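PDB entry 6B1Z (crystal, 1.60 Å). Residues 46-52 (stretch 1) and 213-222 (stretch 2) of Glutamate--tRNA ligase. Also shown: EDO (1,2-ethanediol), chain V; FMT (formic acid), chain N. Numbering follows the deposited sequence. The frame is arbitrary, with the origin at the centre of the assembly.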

# COMPACT_ATOMS: atom_id res chain seq x y z
N PHE A 46 -11.03 -14.78 -6.92
CA PHE A 46 -9.85 -14.16 -6.33
C PHE A 46 -9.39 -15.04 -5.16
O PHE A 46 -10.12 -15.18 -4.18
CB PHE A 46 -10.17 -12.73 -5.91
CG PHE A 46 -9.09 -12.02 -5.12
CD1 PHE A 46 -7.80 -11.91 -5.60
CD2 PHE A 46 -9.42 -11.36 -3.92
CE1 PHE A 46 -6.82 -11.23 -4.87
CE2 PHE A 46 -8.44 -10.68 -3.20
CZ PHE A 46 -7.15 -10.61 -3.69
N ILE A 47 -8.22 -15.64 -5.29
CA ILE A 47 -7.68 -16.62 -4.35
C ILE A 47 -6.56 -15.97 -3.56
O ILE A 47 -5.73 -15.24 -4.13
CB ILE A 47 -7.17 -17.88 -5.09
CG1 ILE A 47 -8.33 -18.76 -5.59
CG2 ILE A 47 -6.24 -18.72 -4.20
CD1 ILE A 47 -9.07 -18.26 -6.79
N LEU A 48 -6.51 -16.22 -2.25
CA LEU A 48 -5.34 -15.87 -1.44
C LEU A 48 -4.61 -17.15 -1.08
O LEU A 48 -5.19 -18.05 -0.45
CB LEU A 48 -5.76 -15.13 -0.16
CG LEU A 48 -4.62 -14.86 0.83
CD1 LEU A 48 -3.60 -13.86 0.26
CD2 LEU A 48 -5.21 -14.31 2.13
N ARG A 49 -3.35 -17.26 -1.51
CA ARG A 49 -2.50 -18.40 -1.19
C ARG A 49 -1.32 -17.90 -0.38
O ARG A 49 -0.58 -17.01 -0.82
CB ARG A 49 -2.05 -19.13 -2.46
CG ARG A 49 -1.30 -20.42 -2.15
CD ARG A 49 -1.02 -21.25 -3.41
NE ARG A 49 -0.03 -20.59 -4.28
CZ ARG A 49 -0.19 -20.40 -5.58
NH1 ARG A 49 -1.28 -20.81 -6.22
NH2 ARG A 49 0.78 -19.81 -6.27
N ILE A 50 -1.15 -18.45 0.82
CA ILE A 50 -0.09 -18.02 1.72
C ILE A 50 1.18 -18.78 1.39
O ILE A 50 1.22 -20.02 1.39
CB ILE A 50 -0.51 -18.21 3.19
CG1 ILE A 50 -1.72 -17.33 3.51
CG2 ILE A 50 0.68 -17.93 4.13
CD1 ILE A 50 -1.51 -15.84 3.30
N GLU A 51 2.24 -18.03 1.09
CA GLU A 51 3.50 -18.60 0.63
C GLU A 51 4.43 -18.76 1.82
O GLU A 51 5.39 -18.00 2.00
CB GLU A 51 4.10 -17.70 -0.43
CG GLU A 51 3.10 -17.32 -1.48
CD GLU A 51 3.03 -18.35 -2.58
OE1 GLU A 51 4.09 -18.55 -3.21
OE2 GLU A 51 1.95 -18.96 -2.76
N ASP A 52 4.13 -19.75 2.66
CA ASP A 52 4.82 -19.92 3.93
C ASP A 52 5.73 -21.14 3.95
O ASP A 52 5.91 -21.75 5.00
CB ASP A 52 3.82 -19.98 5.09
CG ASP A 52 2.87 -21.17 5.00
OD1 ASP A 52 2.69 -21.71 3.88
OD2 ASP A 52 2.30 -21.56 6.04
N ALA A 213 6.86 -24.68 -6.07
CA ALA A 213 5.58 -24.65 -5.36
C ALA A 213 4.54 -23.83 -6.12
O ALA A 213 3.37 -24.23 -6.21
CB ALA A 213 5.76 -24.10 -3.95
N ASN A 214 4.95 -22.69 -6.69
CA ASN A 214 3.96 -21.84 -7.33
C ASN A 214 3.46 -22.42 -8.65
O ASN A 214 2.27 -22.31 -8.95
CB ASN A 214 4.50 -20.42 -7.53
CG ASN A 214 4.44 -19.61 -6.26
OD1 ASN A 214 3.67 -19.92 -5.35
ND2 ASN A 214 5.26 -18.57 -6.18
N ILE A 215 4.33 -23.08 -9.44
CA ILE A 215 3.79 -23.65 -10.67
C ILE A 215 2.90 -24.86 -10.35
O ILE A 215 1.87 -25.07 -11.00
CB ILE A 215 4.89 -23.96 -11.72
CG1 ILE A 215 5.79 -25.12 -11.31
CG2 ILE A 215 5.69 -22.69 -12.07
CD1 ILE A 215 5.42 -26.44 -12.00
N ILE A 216 3.27 -25.66 -9.34
CA ILE A 216 2.42 -26.78 -8.92
C ILE A 216 1.06 -26.26 -8.47
O ILE A 216 0.01 -26.76 -8.89
CB ILE A 216 3.09 -27.58 -7.79
CG1 ILE A 216 4.28 -28.39 -8.33
CG2 ILE A 216 2.06 -28.48 -7.05
CD1 ILE A 216 5.21 -28.90 -7.24
N ASP A 217 1.07 -25.22 -7.63
CA ASP A 217 -0.20 -24.77 -7.08
C ASP A 217 -1.02 -23.95 -8.06
O ASP A 217 -2.25 -23.98 -7.98
CB ASP A 217 0.03 -23.98 -5.79
CG ASP A 217 0.49 -24.87 -4.63
OD1 ASP A 217 0.32 -26.12 -4.69
OD2 ASP A 217 1.02 -24.32 -3.65
N ASP A 218 -0.38 -23.21 -8.96
CA ASP A 218 -1.15 -22.54 -10.00
C ASP A 218 -1.84 -23.56 -10.90
O ASP A 218 -2.99 -23.37 -11.31
CB ASP A 218 -0.26 -21.59 -10.80
CG ASP A 218 0.15 -20.38 -9.98
OD1 ASP A 218 1.10 -19.68 -10.38
OD2 ASP A 218 -0.50 -20.15 -8.92
N HIS A 219 -1.16 -24.67 -11.19
CA HIS A 219 -1.80 -25.75 -11.94
C HIS A 219 -2.95 -26.38 -11.15
O HIS A 219 -4.07 -26.48 -11.65
CB HIS A 219 -0.74 -26.80 -12.29
CG HIS A 219 -1.30 -27.98 -13.03
ND1 HIS A 219 -1.67 -27.92 -14.36
CD2 HIS A 219 -1.54 -29.25 -12.63
CE1 HIS A 219 -2.12 -29.10 -14.74
NE2 HIS A 219 -2.05 -29.93 -13.71
N GLU A 220 -2.68 -26.80 -9.90
CA GLU A 220 -3.69 -27.49 -9.11
C GLU A 220 -4.90 -26.61 -8.83
O GLU A 220 -6.04 -27.10 -8.80
CB GLU A 220 -3.09 -27.97 -7.78
CG GLU A 220 -2.06 -29.09 -7.94
CD GLU A 220 -2.62 -30.33 -8.61
OE1 GLU A 220 -3.27 -31.14 -7.92
OE2 GLU A 220 -2.41 -30.49 -9.83
N MET A 221 -4.68 -25.31 -8.61
CA MET A 221 -5.78 -24.39 -8.29
C MET A 221 -6.41 -23.79 -9.53
O MET A 221 -7.27 -22.91 -9.41
CB MET A 221 -5.28 -23.28 -7.36
CG MET A 221 -4.75 -23.81 -6.03
SD MET A 221 -4.28 -22.49 -4.90
CE MET A 221 -3.95 -23.47 -3.42
N LYS A 222 -6.02 -24.28 -10.72
CA LYS A 222 -6.64 -23.90 -11.99
C LYS A 222 -6.57 -22.39 -12.21
O LYS A 222 -7.51 -21.76 -12.69
CB LYS A 222 -8.08 -24.42 -12.09
CG LYS A 222 -8.14 -25.97 -11.95
CD LYS A 222 -9.42 -26.55 -12.49
CE LYS A 222 -9.52 -28.04 -12.18
NZ LYS A 222 -8.37 -28.82 -12.74
C1 EDO V . 4.44 -19.23 -10.85
O1 EDO V . 5.86 -19.36 -10.70
C2 EDO V . 4.09 -19.32 -12.33
O2 EDO V . 2.78 -19.87 -12.47
C FMT N . 6.43 -15.66 -3.19
O1 FMT N . 6.76 -15.79 -2.01
O2 FMT N . 5.69 -16.45 -3.79

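Which residue contributes most to this contact? Arg-49, just beyond the end of the strand, has 118 Å² covered by the other stretch, the largest share of the 306 Å² buried with both sides summed. Its CA-to-CB bond points toward the helix, and chi1 and chi2 are both t, so the chain runs out extended across a gap that leaves the CA atoms of Arg-49 and Asp-217 9.0 Å apart. Chi3 then turns to p, at 69°, and with chi4 at -130° this sets the plane of the guanidinium. A long side chain with several donors at its tip suits the place, because the backbones are too far apart to meet.

How does the second stretch receive the guanidinium? Asn-214, Asp-218 and Met-221 stand at its edge, near its plane, and Asp-217 CB covers one face, 3.5 Å from Arg-49 NH1. Asp-218 OD2 accepts from both terminal nitrogens, at 2.9 Å from Arg-49 NH1 and 3.0 Å from Arg-49 NH2, in a salt bridge that is also hydrogen-bonded. Arg-49 NH2 also donates to Asn-214 OD1, at 3.0 Å. Asn-214 and Asp-218 are one helical turn apart, and both have chi1 in m; their CA-to-CB bonds point sideways, yet the ends of the side chains come nearer to the arginine. Asp-217 also has chi1 in m but contributes differently: its OD2 lies 3.9 Å from Arg-49 NE, well out of the guanidinium plane, so this long salt bridge rests on charge alone.

What keeps the arginine in its pose from its own side? Glu-51, two residues on, takes the remaining nitrogen: Arg-49 NE donates to Glu-51 OE2 at 3.0 Å, in a salt bridge within the stretch. Glu-51 is folded to do this, with chi1 and chi2 both m and chi3 at -61°, and its carboxylate also reaches the helix although its CA-to-CB bond points sideways. Asn-214 ND2 makes a weak hydrogen bond of 3.2 Å to Glu-51 OE1, while Glu-51 OE1 and Asn-214 OD1 are only 2.6 Å apart. Asn-214 ND2 also donates to O2 of a formic acid molecule at 3.2 Å, a guest probably from the crystallisation liquor.

Where does the contact become apolar? It does so around Met-221, the first residue to leave helical phi/psi after the helix. With chi1 m and both chi2 and chi3 t, its CA-to-CB bond points toward the other stretch, and the unbranched chain runs out extended. Its CE lies 3.7 Å from Arg-49 CD, against the aliphatic part of the arginine, and its SD lies 4.3 Å from Ile-47 CG2. Met-221 SD also accepts a weak hydrogen bond from Arg-49 NH1, at 3.7 Å. Methionine therefore suits a buried site bordering both a charged group and the hydrocarbon of Ile-47.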